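Local coordinates for protein leucine aminopeptidase 2 (Saccharomyces cerevisiae, PDB 2XQ0) that removes N-terminal residues, preferentially from di- and tripeptides, with a single catalytic zinc ion, and has low epoxide hydrolase activity in vitro, at residues A[297-308]-A[324-335]. Residues are numbered along the deposited sequence; the frame is centred on the assembly and turned at random.
Sequences DVIAHELAHSWS and EGWTVYLERRII. With ZN (zinc ion), chain C; BES (2-(3-amino-2-hydroxy-4-phenyl-butyrylamino)-4-methyl-pentanoic acid), chain B.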
ATOM      1  N   ASP A 297       5.869  -9.880  -6.704  1.00 27.58           N
ATOM      2  CA  ASP A 297       6.732  -8.862  -6.145  1.00 37.46           C
ATOM      3  C   ASP A 297       5.932  -8.012  -5.146  1.00 48.52           C
ATOM      4  O   ASP A 297       6.488  -7.461  -4.193  1.00 54.74           O
ATOM      5  CB  ASP A 297       7.336  -8.031  -7.265  1.00 60.55           C
ATOM      6  CG  ASP A 297       7.884  -8.901  -8.390  1.00 79.62           C
ATOM      7  OD1 ASP A 297       8.050 -10.127  -8.171  1.00 76.27           O
ATOM      8  OD2 ASP A 297       8.138  -8.365  -9.494  1.00 89.67           O
ATOM      9  N   VAL A 298       4.622  -7.929  -5.344  1.00 39.81           N
ATOM     10  CA  VAL A 298       3.787  -7.258  -4.359  1.00 46.53           C
ATOM     11  C   VAL A 298       4.002  -7.905  -2.998  1.00 38.93           C
ATOM     12  O   VAL A 298       3.820  -7.259  -1.956  1.00 32.90           O
ATOM     13  CB  VAL A 298       2.285  -7.313  -4.710  1.00 46.11           C
ATOM     14  CG1 VAL A 298       1.455  -6.694  -3.577  1.00 39.66           C
ATOM     15  CG2 VAL A 298       2.018  -6.595  -6.038  1.00 43.83           C
ATOM     16  N   ILE A 299       4.363  -9.189  -3.007  1.00 32.90           N
ATOM     17  CA  ILE A 299       4.685  -9.866  -1.755  1.00 26.38           C
ATOM     18  C   ILE A 299       6.099  -9.496  -1.241  1.00 19.54           C
ATOM     19  O   ILE A 299       6.299  -9.378  -0.053  1.00 25.70           O
ATOM     20  CB  ILE A 299       4.502 -11.394  -1.825  1.00 31.63           C
ATOM     21  CG1 ILE A 299       3.077 -11.760  -2.264  1.00 32.22           C
ATOM     22  CG2 ILE A 299       4.735 -11.996  -0.450  1.00 40.84           C
ATOM     23  CD1 ILE A 299       2.010 -11.382  -1.225  1.00 34.00           C
ATOM     24  N   ALA A 300       7.071  -9.316  -2.131  1.00 22.64           N
ATOM     25  CA  ALA A 300       8.370  -8.790  -1.710  1.00 22.11           C
ATOM     26  C   ALA A 300       8.208  -7.409  -1.082  1.00 23.14           C
ATOM     27  O   ALA A 300       8.925  -7.052  -0.149  1.00 23.05           O
ATOM     28  CB  ALA A 300       9.316  -8.732  -2.877  1.00 27.97           C
ATOM     29  N   HIS A 301       7.274  -6.623  -1.615  1.00 17.82           N
ATOM     30  CA  HIS A 301       6.950  -5.317  -1.050  1.00 24.20           C
ATOM     31  C   HIS A 301       6.420  -5.411   0.379  1.00 20.61           C
ATOM     32  O   HIS A 301       6.997  -4.848   1.283  1.00 19.08           O
ATOM     33  CB  HIS A 301       5.950  -4.562  -1.933  1.00 26.63           C
ATOM     34  CG  HIS A 301       5.741  -3.143  -1.497  1.00 27.79           C
ATOM     35  ND1 HIS A 301       6.504  -2.100  -1.970  1.00 25.06           N
ATOM     36  CD2 HIS A 301       4.891  -2.606  -0.589  1.00 26.56           C
ATOM     37  CE1 HIS A 301       6.123  -0.974  -1.385  1.00 25.87           C
ATOM     38  NE2 HIS A 301       5.148  -1.258  -0.539  1.00 21.75           N
ATOM     39  N   GLU A 302       5.316  -6.122   0.585  1.00 15.39           N
ATOM     40  CA  GLU A 302       4.748  -6.238   1.925  1.00 14.39           C
ATOM     41  C   GLU A 302       5.747  -6.890   2.872  1.00 13.47           C
ATOM     42  O   GLU A 302       5.799  -6.566   4.053  1.00 23.30           O
ATOM     43  CB  GLU A 302       3.481  -7.090   1.916  1.00 23.01           C
ATOM     44  CG  GLU A 302       2.453  -6.708   0.855  1.00 37.62           C
ATOM     45  CD  GLU A 302       2.013  -5.275   0.962  1.00 50.85           C
ATOM     46  OE1 GLU A 302       1.475  -4.751  -0.037  1.00 53.74           O
ATOM     47  OE2 GLU A 302       2.216  -4.664   2.037  1.00 56.97           O
ATOM     48  N   LEU A 303       6.535  -7.829   2.358  1.00 20.72           N
ATOM     49  CA  LEU A 303       7.539  -8.477   3.192  1.00 18.03           C
ATOM     50  C   LEU A 303       8.597  -7.484   3.667  1.00 19.54           C
ATOM     51  O   LEU A 303       9.019  -7.538   4.811  1.00 18.30           O
ATOM     52  CB  LEU A 303       8.244  -9.569   2.402  1.00 25.93           C
ATOM     53  CG  LEU A 303       9.495 -10.148   3.073  1.00 26.47           C
ATOM     54  CD1 LEU A 303       9.110 -10.866   4.356  1.00 32.60           C
ATOM     55  CD2 LEU A 303      10.181 -11.107   2.103  1.00 27.83           C
ATOM     56  N   ALA A 304       9.068  -6.611   2.781  1.00 17.34           N
ATOM     57  CA  ALA A 304      10.096  -5.643   3.181  1.00 21.08           C
ATOM     58  C   ALA A 304       9.579  -4.697   4.272  1.00 15.82           C
ATOM     59  O   ALA A 304      10.344  -4.253   5.143  1.00 19.84           O
ATOM     60  CB  ALA A 304      10.615  -4.866   1.981  1.00 21.13           C
ATOM     61  N   HIS A 305       8.277  -4.412   4.260  1.00 15.82           N
ATOM     62  CA  HIS A 305       7.657  -3.592   5.305  1.00 15.18           C
ATOM     63  C   HIS A 305       7.928  -4.144   6.702  1.00 22.12           C
ATOM     64  O   HIS A 305       7.981  -3.394   7.694  1.00 19.52           O
ATOM     65  CB  HIS A 305       6.147  -3.480   5.100  1.00 15.89           C
ATOM     66  CG  HIS A 305       5.741  -2.313   4.268  1.00 16.79           C
ATOM     67  ND1 HIS A 305       6.128  -1.025   4.564  1.00 18.54           N
ATOM     68  CD2 HIS A 305       4.960  -2.234   3.158  1.00 22.04           C
ATOM     69  CE1 HIS A 305       5.625  -0.201   3.655  1.00 17.82           C
ATOM     70  NE2 HIS A 305       4.916  -0.911   2.796  1.00 19.11           N
ATOM     71  N   SER A 306       8.126  -5.451   6.787  1.00 14.59           N
ATOM     72  CA  SER A 306       8.396  -6.066   8.096  1.00 13.20           C
ATOM     73  C   SER A 306       9.504  -5.283   8.779  1.00 22.46           C
ATOM     74  O   SER A 306       9.451  -5.038   9.985  1.00 36.02           O
ATOM     75  CB  SER A 306       8.787  -7.538   7.952  1.00 15.40           C
ATOM     76  OG  SER A 306       7.716  -8.261   7.390  1.00 30.36           O
ATOM     77  N   TRP A 307      10.492  -4.859   7.998  1.00 18.57           N
ATOM     78  CA  TRP A 307      11.544  -3.971   8.501  1.00 17.07           C
ATOM     79  C   TRP A 307      11.189  -2.475   8.415  1.00 22.30           C
ATOM     80  O   TRP A 307      11.148  -1.780   9.434  1.00 27.44           O
ATOM     81  CB  TRP A 307      12.872  -4.261   7.787  1.00 21.52           C
ATOM     82  CG  TRP A 307      13.448  -5.611   8.115  1.00 22.83           C
ATOM     83  CD1 TRP A 307      14.356  -5.897   9.103  1.00 27.49           C
ATOM     84  CD2 TRP A 307      13.169  -6.855   7.459  1.00 23.98           C
ATOM     85  NE1 TRP A 307      14.641  -7.236   9.111  1.00 25.20           N
ATOM     86  CE2 TRP A 307      13.934  -7.852   8.110  1.00 22.85           C
ATOM     87  CE3 TRP A 307      12.338  -7.230   6.395  1.00 19.24           C
ATOM     88  CZ2 TRP A 307      13.903  -9.185   7.727  1.00 24.71           C
ATOM     89  CZ3 TRP A 307      12.310  -8.565   6.013  1.00 27.42           C
ATOM     90  CH2 TRP A 307      13.089  -9.528   6.685  1.00 24.02           C
ATOM     91  N   SER A 308      10.927  -1.982   7.205  1.00 19.93           N
ATOM     92  CA  SER A 308      10.717  -0.559   6.992  1.00 21.79           C
ATOM     93  C   SER A 308       9.248  -0.238   7.047  1.00 19.96           C
ATOM     94  O   SER A 308       8.544  -0.340   6.061  1.00 21.36           O
ATOM     95  CB  SER A 308      11.273  -0.128   5.636  1.00 24.37           C
ATOM     96  OG  SER A 308      10.846  -1.037   4.639  1.00 29.99           O
ATOM     97  N   GLU A 324       7.610   4.104   2.942  1.00 20.80           N
ATOM     98  CA  GLU A 324       7.434   3.611   1.572  1.00 17.78           C
ATOM     99  C   GLU A 324       8.688   3.691   0.690  1.00 20.17           C
ATOM    100  O   GLU A 324       8.888   2.840  -0.166  1.00 21.21           O
ATOM    101  CB  GLU A 324       6.253   4.300   0.886  1.00 19.47           C
ATOM    102  CG  GLU A 324       4.891   4.020   1.541  1.00 27.80           C
ATOM    103  CD  GLU A 324       4.501   2.543   1.537  1.00 36.29           C
ATOM    104  OE1 GLU A 324       5.101   1.747   0.776  1.00 31.87           O
ATOM    105  OE2 GLU A 324       3.578   2.173   2.292  1.00 45.91           O
ATOM    106  N   GLY A 325       9.520   4.704   0.887  1.00 19.08           N
ATOM    107  CA  GLY A 325      10.752   4.831   0.104  1.00 19.11           C
ATOM    108  C   GLY A 325      11.745   3.735   0.438  1.00 16.55           C
ATOM    109  O   GLY A 325      12.308   3.062  -0.446  1.00 16.62           O
ATOM    110  N   TRP A 326      11.958   3.518   1.723  1.00 15.37           N
ATOM    111  CA  TRP A 326      12.772   2.378   2.132  1.00 14.69           C
ATOM    112  C   TRP A 326      12.208   1.052   1.600  1.00 20.64           C
ATOM    113  O   TRP A 326      12.951   0.233   1.028  1.00 20.92           O
ATOM    114  CB  TRP A 326      12.878   2.338   3.667  1.00 13.89           C
ATOM    115  CG  TRP A 326      14.073   3.074   4.172  1.00 27.35           C
ATOM    116  CD1 TRP A 326      14.095   4.241   4.876  1.00 27.90           C
ATOM    117  CD2 TRP A 326      15.433   2.676   4.009  1.00 27.70           C
ATOM    118  NE1 TRP A 326      15.395   4.596   5.163  1.00 28.09           N
ATOM    119  CE2 TRP A 326      16.233   3.648   4.642  1.00 28.41           C
ATOM    120  CE3 TRP A 326      16.054   1.591   3.387  1.00 24.80           C
ATOM    121  CZ2 TRP A 326      17.622   3.571   4.662  1.00 25.84           C
ATOM    122  CZ3 TRP A 326      17.444   1.519   3.411  1.00 25.61           C
ATOM    123  CH2 TRP A 326      18.203   2.491   4.044  1.00 23.53           C
ATOM    124  N   THR A 327      10.900   0.833   1.786  1.00 15.25           N
ATOM    125  CA  THR A 327      10.267  -0.418   1.329  1.00 16.00           C
ATOM    126  C   THR A 327      10.507  -0.673  -0.160  1.00 13.60           C
ATOM    127  O   THR A 327      10.876  -1.774  -0.540  1.00 16.96           O
ATOM    128  CB  THR A 327       8.765  -0.458   1.648  1.00 16.37           C
ATOM    129  OG1 THR A 327       8.598  -0.331   3.070  1.00 21.91           O
ATOM    130  CG2 THR A 327       8.109  -1.771   1.146  1.00 14.06           C
ATOM    131  N   VAL A 328      10.302   0.341  -0.993  1.00 18.10           N
ATOM    132  CA  VAL A 328      10.477   0.184  -2.429  1.00 14.92           C
ATOM    133  C   VAL A 328      11.954  -0.125  -2.700  1.00 22.09           C
ATOM    134  O   VAL A 328      12.276  -0.969  -3.543  1.00 19.40           O
ATOM    135  CB  VAL A 328       9.997   1.453  -3.226  1.00 19.02           C
ATOM    136  CG1 VAL A 328      10.335   1.321  -4.725  1.00 15.90           C
ATOM    137  CG2 VAL A 328       8.472   1.669  -3.071  1.00 16.58           C
ATOM    138  N   TYR A 329      12.843   0.554  -1.971  1.00 15.49           N
ATOM    139  CA  TYR A 329      14.285   0.297  -2.080  1.00 17.19           C
ATOM    140  C   TYR A 329      14.600  -1.153  -1.713  1.00 22.57           C
ATOM    141  O   TYR A 329      15.213  -1.911  -2.497  1.00 18.37           O
ATOM    142  CB  TYR A 329      15.124   1.296  -1.237  1.00 24.16           C
ATOM    143  CG  TYR A 329      16.597   0.945  -1.285  1.00 24.09           C
ATOM    144  CD1 TYR A 329      17.388   1.322  -2.366  1.00 23.43           C
ATOM    145  CD2 TYR A 329      17.171   0.175  -0.288  1.00 16.80           C
ATOM    146  CE1 TYR A 329      18.723   0.958  -2.435  1.00 20.64           C
ATOM    147  CE2 TYR A 329      18.478  -0.194  -0.354  1.00 17.04           C
ATOM    148  CZ  TYR A 329      19.249   0.191  -1.432  1.00 21.10           C
ATOM    149  OH  TYR A 329      20.563  -0.187  -1.492  1.00 26.07           O
ATOM    150  N   LEU A 330      14.151  -1.563  -0.536  1.00 16.21           N
ATOM    151  CA  LEU A 330      14.386  -2.935  -0.091  1.00 18.46           C
ATOM    152  C   LEU A 330      13.768  -4.007  -1.008  1.00 18.38           C
ATOM    153  O   LEU A 330      14.415  -4.987  -1.324  1.00 21.10           O
ATOM    154  CB  LEU A 330      13.919  -3.124   1.355  1.00 15.83           C
ATOM    155  CG  LEU A 330      14.747  -2.324   2.366  1.00 27.03           C
ATOM    156  CD1 LEU A 330      14.097  -2.361   3.762  1.00 28.02           C
ATOM    157  CD2 LEU A 330      16.207  -2.820   2.406  1.00 22.98           C
ATOM    158  N   GLU A 331      12.524  -3.799  -1.427  1.00 17.18           N
ATOM    159  CA  GLU A 331      11.820  -4.667  -2.370  1.00 17.71           C
ATOM    160  C   GLU A 331      12.674  -4.903  -3.613  1.00 17.79           C
ATOM    161  O   GLU A 331      12.867  -6.037  -4.049  1.00 17.52           O
ATOM    162  CB  GLU A 331      10.509  -3.982  -2.783  1.00 27.36           C
ATOM    163  CG  GLU A 331       9.725  -4.630  -3.932  1.00 27.81           C
ATOM    164  CD  GLU A 331       8.594  -3.722  -4.438  1.00 41.89           C
ATOM    165  OE1 GLU A 331       8.394  -2.603  -3.883  1.00 32.72           O
ATOM    166  OE2 GLU A 331       7.902  -4.130  -5.398  1.00 43.22           O
ATOM    167  N   ARG A 332      13.181  -3.815  -4.186  1.00 17.03           N
ATOM    168  CA  ARG A 332      14.008  -3.894  -5.377  1.00 19.00           C
ATOM    169  C   ARG A 332      15.373  -4.548  -5.117  1.00 19.64           C
ATOM    170  O   ARG A 332      15.902  -5.201  -5.998  1.00 24.44           O
ATOM    171  CB  ARG A 332      14.097  -2.557  -6.096  1.00 17.74           C
ATOM    172  CG  ARG A 332      12.740  -2.164  -6.690  1.00 15.86           C
ATOM    173  CD  ARG A 332      12.752  -0.842  -7.388  1.00 20.34           C
ATOM    174  NE  ARG A 332      11.411  -0.566  -7.885  1.00 19.49           N
ATOM    175  CZ  ARG A 332      10.897   0.647  -8.047  1.00 21.07           C
ATOM    176  NH1 ARG A 332      11.613   1.729  -7.750  1.00 19.82           N
ATOM    177  NH2 ARG A 332       9.658   0.773  -8.484  1.00 19.54           N
ATOM    178  N   ARG A 333      15.916  -4.421  -3.913  1.00 21.77           N
ATOM    179  CA  ARG A 333      17.106  -5.217  -3.555  1.00 18.00           C
ATOM    180  C   ARG A 333      16.785  -6.739  -3.535  1.00 18.28           C
ATOM    181  O   ARG A 333      17.588  -7.573  -3.973  1.00 21.84           O
ATOM    182  CB  ARG A 333      17.671  -4.760  -2.202  1.00 19.68           C
ATOM    183  CG  ARG A 333      18.342  -3.378  -2.220  1.00 21.36           C
ATOM    184  CD  ARG A 333      19.650  -3.360  -3.048  1.00 20.99           C
ATOM    185  NE  ARG A 333      20.569  -4.401  -2.585  1.00 23.40           N
ATOM    186  CZ  ARG A 333      21.381  -4.262  -1.542  1.00 29.40           C
ATOM    187  NH1 ARG A 333      21.418  -3.123  -0.855  1.00 31.89           N
ATOM    188  NH2 ARG A 333      22.158  -5.265  -1.182  1.00 25.42           N
ATOM    189  N   ILE A 334      15.607  -7.105  -3.034  1.00 17.95           N
ATOM    190  CA  ILE A 334      15.218  -8.518  -2.987  1.00 19.63           C
ATOM    191  C   ILE A 334      15.130  -9.095  -4.394  1.00 22.41           C
ATOM    192  O   ILE A 334      15.760 -10.112  -4.702  1.00 19.26           O
ATOM    193  CB  ILE A 334      13.897  -8.726  -2.222  1.00 19.21           C
ATOM    194  CG1 ILE A 334      14.116  -8.450  -0.728  1.00 24.66           C
ATOM    195  CG2 ILE A 334      13.356 -10.128  -2.417  1.00 18.98           C
ATOM    196  CD1 ILE A 334      12.818  -8.161   0.036  1.00 24.68           C
ATOM    197  N   ILE A 335      14.388  -8.428  -5.273  1.00 18.39           N
ATOM    198  CA  ILE A 335      14.224  -8.948  -6.612  1.00 21.71           C
ATOM    199  C   ILE A 335      15.540  -8.884  -7.380  1.00 21.40           C
ATOM    200  O   ILE A 335      15.803  -9.708  -8.250  1.00 21.74           O
ATOM    201  CB  ILE A 335      13.076  -8.233  -7.411  1.00 35.56           C
ATOM    202  CG1 ILE A 335      13.542  -6.910  -8.000  1.00 33.77           C
ATOM    203  CG2 ILE A 335      11.809  -8.089  -6.560  1.00 33.72           C
ATOM    204  CD1 ILE A 335      12.428  -6.110  -8.687  1.00 32.75           C
TER
HETATM  205 ZN    ZN C1672       4.060  -0.214   1.071  1.00 30.57          ZN
HETATM  206  N2  BES B 901      -0.009  -0.163   3.041  1.00 46.76           N
HETATM  207  C1  BES B 901       0.379   0.219   1.698  1.00 45.88           C
HETATM  208  C6  BES B 901      -0.839   0.723   0.921  1.00 46.67           C
HETATM  209  C7  BES B 901      -1.384   1.978   1.566  1.00 48.03           C
HETATM  210  C8  BES B 901      -0.515   3.001   1.928  1.00 45.10           C
HETATM  211  C12 BES B 901      -2.748   2.103   1.814  1.00 51.51           C
HETATM  212  C9  BES B 901      -1.010   4.153   2.527  1.00 44.27           C
HETATM  213  C11 BES B 901      -3.242   3.258   2.415  1.00 49.59           C
HETATM  214  C10 BES B 901      -2.373   4.285   2.771  1.00 44.60           C
HETATM  215  C2  BES B 901       1.027  -0.956   0.955  1.00 44.93           C
HETATM  216  O2  BES B 901       2.171  -1.523   1.609  1.00 32.40           O
HETATM  217  C3  BES B 901       1.424  -0.455  -0.394  1.00 47.59           C
HETATM  218  O3  BES B 901       2.375   0.316  -0.543  1.00 38.26           O
HETATM  219  N1  BES B 901       0.608  -0.935  -1.324  1.00 55.01           N
HETATM  220  C4  BES B 901       0.637  -0.696  -2.753  1.00 58.17           C
HETATM  221  C13 BES B 901       1.379  -1.910  -3.297  1.00 51.78           C
HETATM  222  C14 BES B 901       2.556  -1.534  -4.187  1.00 54.64           C
HETATM  223  C15 BES B 901       3.547  -2.690  -4.261  1.00 48.21           C
HETATM  224  C16 BES B 901       3.241  -0.252  -3.720  1.00 59.03           C
HETATM  225  C5  BES B 901      -0.789  -0.745  -3.221  1.00 58.04           C
HETATM  226  O1  BES B 901      -1.111  -0.117  -4.255  1.00 58.99           O
HETATM  227  O4  BES B 901      -1.612  -1.414  -2.547  1.00 49.54           O
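The imidazole of H301 lies between the methyl CG2 of T327, centred over one face, and the leucyl methyl C15 of bestatin, nearer the rim of the other. The same T327 methyl lies over the H305 ring, 3.7 Å from CG2 to the ring centroid, so one CH-pi donor wedges between both zinc-binding imidazoles; with CG2 set anti to the backbone N, T327 is a knob among H301, A304, H305 and S308. At the edges of the two rings lies E324, whose OE1 joins H301 NE2 and H305 NE2 on the zinc, 2.2 Å from OE1 to the metal. Bestatin adds O2 and O3, each 2.4 Å from the zinc.

Together with the zinc at NE2, hydrogen bonds at ND1 hold the rotation of both rings. H301 ND1 donates to E331 OE1 (2.7 Å, 170°), with the oxygen in the ring plane but the nitrogen well above the carboxylate plane; the two planes stand 84° apart. E331 reaches it through a chain extended beyond CG, and its charge would be expected to polarise the imidazole. H305 ND1 instead donates to S308 O at 2.9 Å, within its own helix.

Beyond the metal, A304 CB packs on L330 CB at 3.8 Å, and A300 meets I334 and I335. This is the HExxH motif of M1 peptidases with its third ligand on a second helix; E302, the proton acceptor, brings OE2 to 3.2 Å from bestatin O2.

The two helical segments cross at 123°, their axes 8.4 Å apart at closest. Helix 388-403, bearing the proton donor Y390, covers E324 and V328, helix 243-253 packs against L303 and I334, and helix 341-360 borders Y329 and I335.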